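Local coordinates for protein polysaccharide deacetylase (Ammonifex degensii, PDB 4WCJ) that probably removes N-acetyl groups from poly-beta-1,6-N-acetyl-D-glucosamine as a zinc-dependent deacetylase of carbohydrate esterase family 4, at residues H107-P110 with V111-R115; R130-G134 with F135-S139. All blocks are in the same frame, centred on the assembly; numbering follows the deposited sequence.

Interaction 1 (H107-P110 with V111-R115); sequences HAFP and VLKKR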
# COMPACT_ATOMS: atom_id res chain seq x y z
N HIS A 107 13.24 5.60 8.41
CA HIS A 107 14.15 4.63 7.81
C HIS A 107 13.87 4.30 6.35
O HIS A 107 14.80 4.19 5.56
CB HIS A 107 14.13 3.34 8.63
CG HIS A 107 14.55 3.52 10.06
ND1 HIS A 107 15.72 4.16 10.42
CD2 HIS A 107 13.96 3.12 11.22
CE1 HIS A 107 15.83 4.16 11.74
NE2 HIS A 107 14.78 3.54 12.24
N ALA A 108 12.60 4.11 5.98
CA ALA A 108 12.29 3.78 4.59
C ALA A 108 12.49 4.96 3.65
O ALA A 108 13.11 4.84 2.59
CB ALA A 108 10.86 3.26 4.48
N PHE A 109 11.97 6.12 4.05
CA PHE A 109 11.99 7.32 3.20
C PHE A 109 13.39 7.75 2.71
O PHE A 109 13.54 8.09 1.53
CB PHE A 109 11.32 8.48 3.94
CG PHE A 109 11.26 9.77 3.14
CD1 PHE A 109 10.72 9.78 1.86
CD2 PHE A 109 11.70 10.96 3.68
CE1 PHE A 109 10.65 10.95 1.13
CE2 PHE A 109 11.62 12.14 2.96
CZ PHE A 109 11.10 12.14 1.68
N PRO A 110 14.42 7.75 3.59
CA PRO A 110 15.75 8.12 3.08
C PRO A 110 16.27 7.16 2.01
O PRO A 110 16.90 7.60 1.04
CB PRO A 110 16.63 8.07 4.33
CG PRO A 110 15.69 8.32 5.47
CD PRO A 110 14.43 7.61 5.06
N VAL A 111 16.01 5.87 2.20
CA VAL A 111 16.39 4.85 1.22
C VAL A 111 15.70 5.12 -0.11
O VAL A 111 16.34 5.12 -1.16
CB VAL A 111 16.01 3.42 1.71
CG1 VAL A 111 16.20 2.41 0.60
CG2 VAL A 111 16.83 3.02 2.94
N LEU A 112 14.39 5.37 -0.05
CA LEU A 112 13.58 5.63 -1.24
C LEU A 112 13.97 6.94 -1.92
O LEU A 112 13.99 7.03 -3.15
CB LEU A 112 12.10 5.69 -0.86
CG LEU A 112 11.55 4.34 -0.39
CD1 LEU A 112 10.27 4.51 0.42
CD2 LEU A 112 11.32 3.42 -1.59
N LYS A 113 14.25 7.95 -1.11
CA LYS A 113 14.57 9.27 -1.65
C LYS A 113 15.91 9.24 -2.36
O LYS A 113 16.06 9.80 -3.45
CB LYS A 113 14.57 10.31 -0.52
CG LYS A 113 14.78 11.75 -1.00
CD LYS A 113 14.36 12.75 0.07
CE LYS A 113 15.29 12.70 1.28
NZ LYS A 113 14.91 13.72 2.31
N LYS A 114 16.89 8.57 -1.75
CA LYS A 114 18.24 8.51 -2.30
C LYS A 114 18.26 7.71 -3.60
O LYS A 114 19.22 7.78 -4.37
CB LYS A 114 19.20 7.90 -1.27
CG LYS A 114 20.68 8.14 -1.56
CD LYS A 114 21.57 7.80 -0.35
CE LYS A 114 21.58 6.31 -0.04
NZ LYS A 114 20.40 5.84 0.77
N ARG A 115 17.20 6.94 -3.84
CA ARG A 115 17.04 6.17 -5.07
C ARG A 115 15.95 6.72 -5.98
O ARG A 115 15.73 6.20 -7.07
CB ARG A 115 16.74 4.70 -4.74
CG ARG A 115 17.93 3.97 -4.17
CD ARG A 115 17.53 2.76 -3.36
NE ARG A 115 18.71 2.11 -2.80
CZ ARG A 115 19.38 2.55 -1.74
NH1 ARG A 115 20.45 1.89 -1.31
NH2 ARG A 115 18.98 3.65 -1.11

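Interaction 2 (R130-G134 with F135-S139); sequences RKWEG and FSMCS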
# COMPACT_ATOMS: atom_id res chain seq x y z
N ARG A 130 -0.26 9.42 16.46
CA ARG A 130 -0.41 8.72 17.74
C ARG A 130 0.52 7.52 17.86
O ARG A 130 1.26 7.20 16.94
CB ARG A 130 -1.86 8.24 17.92
CG ARG A 130 -2.94 9.22 17.51
CD ARG A 130 -4.29 8.65 17.82
NE ARG A 130 -5.36 9.62 17.66
CZ ARG A 130 -6.46 9.64 18.41
NH1 ARG A 130 -6.62 8.73 19.37
NH2 ARG A 130 -7.39 10.56 18.20
N LYS A 131 0.50 6.86 19.02
CA LYS A 131 1.06 5.51 19.14
C LYS A 131 -0.04 4.50 18.89
O LYS A 131 -1.12 4.62 19.46
CB LYS A 131 1.68 5.29 20.52
CG LYS A 131 3.16 5.47 20.52
CD LYS A 131 3.75 4.96 21.82
CE LYS A 131 5.25 4.82 21.73
NZ LYS A 131 5.80 4.40 23.04
N TRP A 132 0.22 3.52 18.04
CA TRP A 132 -0.81 2.59 17.58
C TRP A 132 -0.28 1.18 17.70
O TRP A 132 0.72 0.83 17.05
CB TRP A 132 -1.24 2.91 16.15
CG TRP A 132 -1.89 1.78 15.37
CD1 TRP A 132 -1.33 1.06 14.34
CD2 TRP A 132 -3.21 1.27 15.54
NE1 TRP A 132 -2.22 0.12 13.88
CE2 TRP A 132 -3.39 0.23 14.59
CE3 TRP A 132 -4.27 1.58 16.40
CZ2 TRP A 132 -4.57 -0.49 14.48
CZ3 TRP A 132 -5.44 0.86 16.29
CH2 TRP A 132 -5.58 -0.16 15.34
N GLU A 133 -0.94 0.38 18.53
CA GLU A 133 -0.56 -1.00 18.79
C GLU A 133 0.92 -1.11 19.17
O GLU A 133 1.59 -2.08 18.81
CB GLU A 133 -0.88 -1.87 17.58
CG GLU A 133 -2.32 -1.71 17.13
CD GLU A 133 -2.97 -3.02 16.73
OE1 GLU A 133 -2.59 -3.58 15.68
OE2 GLU A 133 -3.87 -3.48 17.47
N GLY A 134 1.41 -0.11 19.90
CA GLY A 134 2.75 -0.15 20.44
C GLY A 134 3.81 0.58 19.64
O GLY A 134 4.96 0.66 20.05
N PHE A 135 3.42 1.12 18.49
CA PHE A 135 4.36 1.76 17.59
C PHE A 135 4.01 3.22 17.32
O PHE A 135 2.84 3.54 17.05
CB PHE A 135 4.43 1.04 16.24
CG PHE A 135 5.00 -0.34 16.32
CD1 PHE A 135 4.22 -1.41 16.75
CD2 PHE A 135 6.30 -0.58 15.91
CE1 PHE A 135 4.75 -2.69 16.81
CE2 PHE A 135 6.83 -1.87 15.96
CZ PHE A 135 6.05 -2.92 16.40
N SER A 136 5.01 4.09 17.36
CA SER A 136 4.78 5.47 16.94
C SER A 136 4.41 5.51 15.48
O SER A 136 5.00 4.79 14.67
CB SER A 136 6.00 6.34 17.19
OG SER A 136 6.35 6.33 18.56
N MET A 137 3.42 6.33 15.16
CA MET A 137 3.02 6.57 13.78
C MET A 137 3.68 7.85 13.30
O MET A 137 4.05 8.69 14.11
CB MET A 137 1.50 6.68 13.64
CG MET A 137 0.74 5.42 14.05
SD MET A 137 0.92 4.02 12.91
CE MET A 137 2.14 3.05 13.79
N CYS A 138 3.85 7.99 12.00
CA CYS A 138 4.23 9.27 11.42
C CYS A 138 3.27 10.35 11.90
O CYS A 138 2.08 10.09 12.13
CB CYS A 138 4.22 9.22 9.89
SG CYS A 138 5.43 8.14 9.16
N SER A 139 3.79 11.56 12.06
CA SER A 139 2.92 12.72 12.25
C SER A 139 2.45 13.24 10.89
O SER A 139 2.98 12.86 9.85
CB SER A 139 3.68 13.82 12.99
OG SER A 139 4.72 14.34 12.16

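Interaction 1 (H107-P110 with V111-R115)
Phe109 and Lys113 meet one turn apart on the closing turns of helix 102-114, in a local contact between residues four positions apart. With CG anti to the backbone N (chi1 -179°), the Phe109 ring is carried out from the helix, and Lys113 CB lies over one of its faces. The lysine chain crosses the outer, CZ-CE2 end of the ring, its CD 3.7 Å from Phe109 CZ, and the bend at chi3 (68°) brings NZ to 3.7 Å from Phe109 CE2. A lysine suits this border, with methylenes for the ring and an ammonium for the surface. With an alanine here instead of Phe109, the methylenes of Lys113 would probably lose their aromatic partner and a gap would be likely to open against Phe119.

Three backbone bonds hold the turns: Leu112 N to Ala108 O (3.0 Å), Lys113 N to Phe109 O (2.7 Å) and Lys114 N to Pro110 O (3.0 Å). Pro110 has no N-H to give the preceding turn, and the helix kinks there. Val111 CG2 packs 3.5 Å from His107 O, a buried carbonyl with no polar partner. Arg115 folds back: NH2 gives a hydrogen bond (3.0 Å) to Val111 O, which lies at the guanidinium edge near its plane, while NE makes a salt bridge with Asp63.

Val111 faces Phe58, Ala59 and Leu62 of helix 55-67, while Phe109 and Leu112 face Phe119 of strand 119-123, the strand that follows in the beta-alpha-beta unit.

Interaction 2 (R130-G134 with F135-S139)
Trp132 and Met137 pack obliquely across a tight hairpin, the methionine sulfur and methyl lying beside Trp132 CD1 and CB. With chi2 at -71° and a further bend at chi3, the methionine chain folds back: CG lies 3.8 Å from Trp132 CB, and SD and CE are each 4.0 Å from Trp132 CD1. The result is a Met-aromatic contact, the sulfur approaching the five-membered ring at a slant. The flexible, unbranched methionine can bend at two torsions to follow the tryptophan. Glu133 CG sits over the centre of one indole face, 3.3 Å above its plane.

Phe135 has CG beside its own backbone N (chi1 -67°), which turns the ring back along the turn; its edge meets backbone oxygens, with CD1 3.4 Å from Glu133 O. Arg44 adds a cation-pi contact to this ring. The extended Lys131 passes the Ser136 hydroxyl on the sheet face they share.

Lys131 and Ser136 form a non-hydrogen-bonded pair, Trp132 and Phe135 a hydrogen-bonded one, through Trp132 N to Phe135 O (2.8 Å) and Phe135 N to Trp132 O; Met137 N bonds to Arg130 O. At the backbone angles of Gly134 a CB would be jammed against Glu133 O, hence glycine.

This is a beta hairpin with a two-residue type I' loop, bordering the zinc site: the Trp132 side chain lies about 4 Å from that of the zinc ligand His162 and about 7 Å from the zinc ion.

Both interactions are local and partly buried, and they follow one another along the chain, their centres 20 Å apart and their nearest atoms about 8 Å apart without touching. Interaction 1 lies within one helix of the barrel, away from the zinc; buried aliphatic and aromatic groups face neighbouring elements, while lysines occupy its solvent side. Interaction 2 joins two short antiparallel strands, with an exposed turn and a buried Trp132-Met137 pair whose tryptophan lies beside the zinc ligands. Helical i to i+4 bonding and lysine-aromatic packing in the first give way to cross-strand bonding and sulfur-aromatic packing in the second. Helix 102-114 connects them indirectly: it carries 107-114, and its residues Leu102 and Tyr105 touch Ser136 and Cys138.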